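Local coordinates for protein PfhB2 (Pasteurella multocida, PDB 6U8T) that probably acts as a YopT-type cysteine protease, a domain related to the papain-like peptidases of clan CA, at residues His44-Lys49 / Asn100-Gln105; Gly159-Ser164 / Phe175-Gly180. The protein carries 1 engineered substitution. All blocks are in the same frame, centred on the assembly; numbering follows the deposited sequence.

Interaction 1: His44-Lys49 / Asn100-Gln105; sequences HWIANK and NWLQEQ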
loop_
_atom_site.group_PDB
_atom_site.type_symbol
_atom_site.label_atom_id
_atom_site.label_comp_id
_atom_site.label_asym_id
_atom_site.label_seq_id
_atom_site.Cartn_x
_atom_site.Cartn_y
_atom_site.Cartn_z
ATOM N N HIS C 44 -0.243 -17.008 -16.727
ATOM C CA HIS C 44 -0.004 -18.462 -17.029
ATOM C C HIS C 44 -1.264 -19.259 -16.727
ATOM O O HIS C 44 -1.617 -20.093 -17.554
ATOM C CB HIS C 44 1.205 -18.995 -16.277
ATOM C CG HIS C 44 2.502 -18.640 -16.908
ATOM N ND1 HIS C 44 3.064 -17.359 -16.827
ATOM C CD2 HIS C 44 3.388 -19.424 -17.568
ATOM C CE1 HIS C 44 4.234 -17.377 -17.442
ATOM N NE2 HIS C 44 4.436 -18.640 -17.923
ATOM N N TRP C 45 -1.898 -19.018 -15.591
ATOM C CA TRP C 45 -3.155 -19.671 -15.188
ATOM C C TRP C 45 -4.234 -19.446 -16.275
ATOM O O TRP C 45 -4.911 -20.374 -16.648
ATOM C CB TRP C 45 -3.601 -19.124 -13.835
ATOM C CG TRP C 45 -4.773 -19.848 -13.245
ATOM C CD1 TRP C 45 -4.742 -20.964 -12.457
ATOM C CD2 TRP C 45 -6.161 -19.483 -13.369
ATOM N NE1 TRP C 45 -6.014 -21.299 -12.069
ATOM C CE2 TRP C 45 -6.900 -20.420 -12.610
ATOM C CE3 TRP C 45 -6.847 -18.437 -14.026
ATOM C CZ2 TRP C 45 -8.284 -20.350 -12.477
ATOM C CZ3 TRP C 45 -8.219 -18.362 -13.880
ATOM C CH2 TRP C 45 -8.927 -19.314 -13.133
ATOM N N ILE C 46 -4.356 -18.212 -16.774
ATOM C CA ILE C 46 -5.383 -17.896 -17.802
ATOM C C ILE C 46 -5.071 -18.711 -19.071
ATOM O O ILE C 46 -5.975 -19.397 -19.557
ATOM C CB ILE C 46 -5.489 -16.382 -18.055
ATOM C CG1 ILE C 46 -6.095 -15.687 -16.847
ATOM C CG2 ILE C 46 -6.297 -16.103 -19.292
ATOM C CD1 ILE C 46 -6.104 -14.176 -16.963
ATOM N N ALA C 47 -3.829 -18.670 -19.555
ATOM C CA ALA C 47 -3.373 -19.435 -20.746
ATOM C C ALA C 47 -3.629 -20.921 -20.552
ATOM O O ALA C 47 -4.001 -21.577 -21.505
ATOM C CB ALA C 47 -1.922 -19.187 -21.058
ATOM N N ASN C 48 -3.422 -21.437 -19.352
ATOM C CA ASN C 48 -3.597 -22.878 -19.049
ATOM C C ASN C 48 -5.088 -23.221 -19.134
ATOM O O ASN C 48 -5.418 -24.238 -19.751
ATOM C CB ASN C 48 -2.967 -23.232 -17.708
ATOM C CG ASN C 48 -3.098 -24.704 -17.385
ATOM O OD1 ASN C 48 -2.164 -25.448 -17.665
ATOM N ND2 ASN C 48 -4.216 -25.124 -16.798
ATOM N N LYS C 49 -5.972 -22.401 -18.580
ATOM C CA LYS C 49 -7.429 -22.682 -18.533
ATOM C C LYS C 49 -8.065 -22.568 -19.919
ATOM O O LYS C 49 -8.975 -23.330 -20.209
ATOM C CB LYS C 49 -8.108 -21.740 -17.555
ATOM C CG LYS C 49 -7.794 -22.035 -16.106
ATOM C CD LYS C 49 -8.183 -23.408 -15.654
ATOM C CE LYS C 49 -8.199 -23.500 -14.151
ATOM N NZ LYS C 49 -9.045 -24.632 -13.724
ATOM N N ASN C 100 0.565 -9.082 -24.703
ATOM C CA ASN C 100 1.272 -9.646 -25.882
ATOM C C ASN C 100 1.593 -11.124 -25.615
ATOM O O ASN C 100 1.389 -11.962 -26.527
ATOM C CB ASN C 100 2.555 -8.897 -26.232
ATOM C CG ASN C 100 2.302 -7.520 -26.805
ATOM O OD1 ASN C 100 3.014 -6.592 -26.450
ATOM N ND2 ASN C 100 1.328 -7.356 -27.684
ATOM N N TRP C 101 2.066 -11.433 -24.415
ATOM C CA TRP C 101 2.381 -12.825 -23.992
ATOM C C TRP C 101 1.115 -13.687 -24.083
ATOM O O TRP C 101 1.190 -14.794 -24.652
ATOM C CB TRP C 101 2.983 -12.861 -22.583
ATOM C CG TRP C 101 3.446 -14.220 -22.176
ATOM C CD1 TRP C 101 4.674 -14.763 -22.425
ATOM C CD2 TRP C 101 2.680 -15.235 -21.500
ATOM N NE1 TRP C 101 4.728 -16.047 -21.957
ATOM C CE2 TRP C 101 3.522 -16.360 -21.368
ATOM C CE3 TRP C 101 1.380 -15.309 -21.006
ATOM C CZ2 TRP C 101 3.131 -17.515 -20.704
ATOM C CZ3 TRP C 101 0.975 -16.465 -20.374
ATOM C CH2 TRP C 101 1.840 -17.561 -20.240
ATOM N N LEU C 102 -0.008 -13.184 -23.583
ATOM C CA LEU C 102 -1.296 -13.924 -23.563
ATOM C C LEU C 102 -1.737 -14.226 -24.997
ATOM O O LEU C 102 -2.178 -15.358 -25.247
ATOM C CB LEU C 102 -2.339 -13.141 -22.776
ATOM C CG LEU C 102 -2.206 -13.267 -21.257
ATOM C CD1 LEU C 102 -3.058 -12.229 -20.553
ATOM C CD2 LEU C 102 -2.571 -14.667 -20.779
ATOM N N GLN C 103 -1.548 -13.295 -25.935
ATOM C CA GLN C 103 -1.961 -13.497 -27.348
ATOM C C GLN C 103 -1.020 -14.494 -28.018
ATOM O O GLN C 103 -1.526 -15.404 -28.711
ATOM C CB GLN C 103 -2.080 -12.153 -28.057
ATOM C CG GLN C 103 -3.344 -11.402 -27.638
ATOM C CD GLN C 103 -3.495 -10.060 -28.313
ATOM O OE1 GLN C 103 -3.734 -9.964 -29.514
ATOM N NE2 GLN C 103 -3.367 -8.996 -27.548
ATOM N N GLU C 104 0.283 -14.396 -27.744
ATOM C CA GLU C 104 1.300 -15.401 -28.153
ATOM C C GLU C 104 0.896 -16.817 -27.713
ATOM O O GLU C 104 1.192 -17.751 -28.423
ATOM C CB GLU C 104 2.660 -14.992 -27.614
ATOM C CG GLU C 104 3.290 -13.923 -28.457
ATOM C CD GLU C 104 4.676 -13.494 -28.037
ATOM O OE1 GLU C 104 5.069 -13.806 -26.890
ATOM O OE2 GLU C 104 5.345 -12.850 -28.876
ATOM N N GLN C 105 0.236 -16.980 -26.579
ATOM C CA GLN C 105 -0.167 -18.316 -26.062
ATOM C C GLN C 105 -1.548 -18.693 -26.594
ATOM O O GLN C 105 -2.037 -19.742 -26.189
ATOM C CB GLN C 105 -0.259 -18.355 -24.538
ATOM C CG GLN C 105 0.961 -17.808 -23.813
ATOM C CD GLN C 105 2.249 -18.467 -24.226
ATOM O OE1 GLN C 105 2.390 -19.679 -24.143
ATOM N NE2 GLN C 105 3.212 -17.651 -24.623
#
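His44 is held at both ring nitrogens, NE2 by a hydrogen bond to Ser77 OG and ND1 by one to Ser40 O, while Trp101 lies over one face of its imidazole. The six-membered ring of Trp101 makes the approach: its CH2 sits above the centre of the imidazole, 3.6 Å from His44 CG, and its CZ2 comes within 3.3 Å of His44 NE2. The two ring planes are inclined at 36°, an oblique aromatic pair whose centroids lie 4.2 Å apart. Trp101 CB points toward 44-49, and CG, anti to the backbone N (chi1 -174°), starts the indole across the gap, where the side chains of His44 and Trp101 cross at about a right angle. Behind them the axes of segments 44-49 and 100-104, parts of helices 20-51 and 91-104, run nearly parallel, crossing at -22° and 10.1 Å apart, a gap spanned mainly by the indole. The backbones come nearest where Ala47 CA lies 6.3 Å from Gln105 CA; there Ala47 CB touches Gln105 CB at 3.9 Å and also meets Trp101 CZ3. Gln105 bends back, its CG over one face of the indole toward the rim, and its NE2 makes a weak bond to Trp101 O. Apolar contact continues between Ile46 CG2 and Leu102 CD2, 4.3 Å apart, with Lys151 of strand 147-155 touching both side chains.

Interaction 2: Gly159-Ser164 / Phe175-Gly180; sequences GSHTVS and FDPNFG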
loop_
_atom_site.group_PDB
_atom_site.type_symbol
_atom_site.label_atom_id
_atom_site.label_comp_id
_atom_site.label_asym_id
_atom_site.label_seq_id
_atom_site.Cartn_x
_atom_site.Cartn_y
_atom_site.Cartn_z
ATOM N N GLY C 159 0.305 1.923 3.920
ATOM C CA GLY C 159 0.332 2.281 5.347
ATOM C C GLY C 159 0.367 3.783 5.586
ATOM O O GLY C 159 0.315 4.589 4.627
ATOM N N SER C 160 0.489 4.137 6.854
ATOM C CA SER C 160 0.637 5.534 7.327
ATOM C C SER C 160 1.976 5.682 8.052
ATOM O O SER C 160 2.449 4.699 8.658
ATOM C CB SER C 160 -0.511 5.878 8.184
ATOM O OG SER C 160 -1.724 5.734 7.449
ATOM N N HIS C 161 2.582 6.858 7.949
ATOM C CA HIS C 161 3.838 7.194 8.654
ATOM C C HIS C 161 3.668 8.573 9.288
ATOM O O HIS C 161 2.897 9.396 8.745
ATOM C CB HIS C 161 5.026 7.111 7.695
ATOM C CG HIS C 161 6.332 7.275 8.377
ATOM N ND1 HIS C 161 6.651 6.579 9.520
ATOM C CD2 HIS C 161 7.406 8.032 8.075
ATOM C CE1 HIS C 161 7.870 6.894 9.900
ATOM N NE2 HIS C 161 8.366 7.784 9.026
ATOM N N THR C 162 4.359 8.794 10.402
ATOM C CA THR C 162 4.432 10.085 11.108
ATOM C C THR C 162 5.895 10.512 11.168
ATOM O O THR C 162 6.732 9.705 11.592
ATOM C CB THR C 162 3.831 10.002 12.514
ATOM O OG1 THR C 162 2.556 9.375 12.387
ATOM C CG2 THR C 162 3.706 11.348 13.183
ATOM N N VAL C 163 6.149 11.754 10.778
ATOM C CA VAL C 163 7.433 12.464 10.999
ATOM C C VAL C 163 7.099 13.766 11.730
ATOM O O VAL C 163 5.890 14.053 11.940
ATOM C CB VAL C 163 8.173 12.678 9.666
ATOM C CG1 VAL C 163 8.556 11.356 9.031
ATOM C CG2 VAL C 163 7.395 13.531 8.686
ATOM N N SER C 164 8.109 14.523 12.131
ATOM C CA SER C 164 7.911 15.797 12.848
ATOM C C SER C 164 9.009 16.786 12.475
ATOM O O SER C 164 9.999 16.417 11.876
ATOM C CB SER C 164 7.814 15.564 14.323
ATOM O OG SER C 164 8.925 14.841 14.793
ATOM N N PHE C 175 12.600 15.256 11.979
ATOM C CA PHE C 175 12.749 13.986 12.727
ATOM C C PHE C 175 11.863 12.929 12.084
ATOM O O PHE C 175 10.641 13.145 11.949
ATOM C CB PHE C 175 12.438 14.172 14.217
ATOM C CG PHE C 175 12.440 12.873 14.982
ATOM C CD1 PHE C 175 13.629 12.238 15.316
ATOM C CD2 PHE C 175 11.245 12.258 15.330
ATOM C CE1 PHE C 175 13.621 11.026 15.988
ATOM C CE2 PHE C 175 11.248 11.047 16.012
ATOM C CZ PHE C 175 12.431 10.441 16.348
ATOM N N ASP C 176 12.489 11.826 11.688
ATOM C CA ASP C 176 11.820 10.628 11.121
ATOM C C ASP C 176 12.189 9.420 11.976
ATOM O O ASP C 176 13.317 8.944 11.932
ATOM C CB ASP C 176 12.216 10.446 9.662
ATOM C CG ASP C 176 11.437 9.353 8.966
ATOM O OD1 ASP C 176 10.828 8.525 9.683
ATOM O OD2 ASP C 176 11.395 9.376 7.733
ATOM N N PRO C 177 11.251 8.897 12.785
ATOM C CA PRO C 177 11.531 7.780 13.680
ATOM C C PRO C 177 12.059 6.528 12.960
ATOM O O PRO C 177 12.492 5.628 13.650
ATOM C CB PRO C 177 10.192 7.431 14.339
ATOM C CG PRO C 177 9.209 8.479 13.917
ATOM C CD PRO C 177 9.874 9.369 12.891
ATOM N N ASN C 178 11.975 6.510 11.621
ATOM C CA ASN C 178 12.479 5.418 10.740
ATOM C C ASN C 178 13.975 5.621 10.435
ATOM O O ASN C 178 14.570 4.677 9.886
ATOM C CB ASN C 178 11.738 5.359 9.401
ATOM C CG ASN C 178 10.477 4.523 9.442
ATOM O OD1 ASN C 178 10.105 4.011 10.512
ATOM N ND2 ASN C 178 9.810 4.403 8.293
ATOM N N PHE C 179 14.530 6.812 10.687
ATOM C CA PHE C 179 15.932 7.157 10.316
ATOM C C PHE C 179 16.640 7.919 11.440
ATOM O O PHE C 179 17.720 7.480 11.862
ATOM C CB PHE C 179 15.965 7.944 9.005
ATOM C CG PHE C 179 15.431 7.181 7.827
ATOM C CD1 PHE C 179 16.175 6.192 7.217
ATOM C CD2 PHE C 179 14.192 7.478 7.308
ATOM C CE1 PHE C 179 15.693 5.509 6.115
ATOM C CE2 PHE C 179 13.688 6.786 6.212
ATOM C CZ PHE C 179 14.438 5.794 5.624
ATOM N N GLY C 180 16.080 9.041 11.891
ATOM C CA GLY C 180 16.641 9.826 13.005
ATOM C C GLY C 180 16.343 11.314 12.873
ATOM O O GLY C 180 15.298 11.666 12.327
#
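Ser164 and Phe175 form an antiparallel hydrogen-bonded pair: Ser164 N donates to Phe175 O, and Phe175 N donates to Ser164 O at 2.9 Å. The side-chain bond across the two segments runs from His161 NE2 to Asp176 OD1, 2.7 Å long with an N-H...O angle of 157°. The carboxylate oxygen lies in the imidazole plane, whereas the donor reaches its syn side 33° out of the carboxylate plane. From the opposite face of that plane Asn178 N also donates to Asp176 OD1, at 3.0 Å, closing an Asx turn. The second oxygen, Asp176 OD2, bonds Tyr204 OH, which Asn178 ND2 also bonds weakly, and the carboxylate is thus fixed at both ends. At the end of strand 171-176, where the chain turns into 180-184, Phe179 and Gly180 both face Asp176 in a classic beta bulge. Non-bonded contacts complete the arrangement. Asn178 ND2 lies 3.5 Å above one face of the His161 ring, toward its rim. Val163 CG1 packs 3.5 Å from Asp176 CG, and Pro177 CD rests against Thr162 O. Ser164 OG, at the edge of the Phe175 ring and 3.5 Å from its CD2, is buried without a polar partner in the model. The His161-Asp176 bond, with Cys42 of the second subunit packed on the adjoining Pro177, is consistent with the Cys-His-Asp triad of YopT-like proteases.

Within one chain, interactions 1 and 2 are separate: their centres lie 43 Å apart, their nearest atoms about 27 Å apart, and they fall on opposite sides of the chain's centre. The dimer relates them. Trp45, on helix 20-51 of interaction 1, stacks on Phe175 of the second subunit, a residue of that subunit's interaction 2, and Ile46 packs on its Ser164. Cys42 precedes 44-49 on the same helix, so the helix of one chain abuts the hairpin of the other. This is consistent with an active site whose presumed cysteine comes from one subunit and whose His-Asp pair comes from the other.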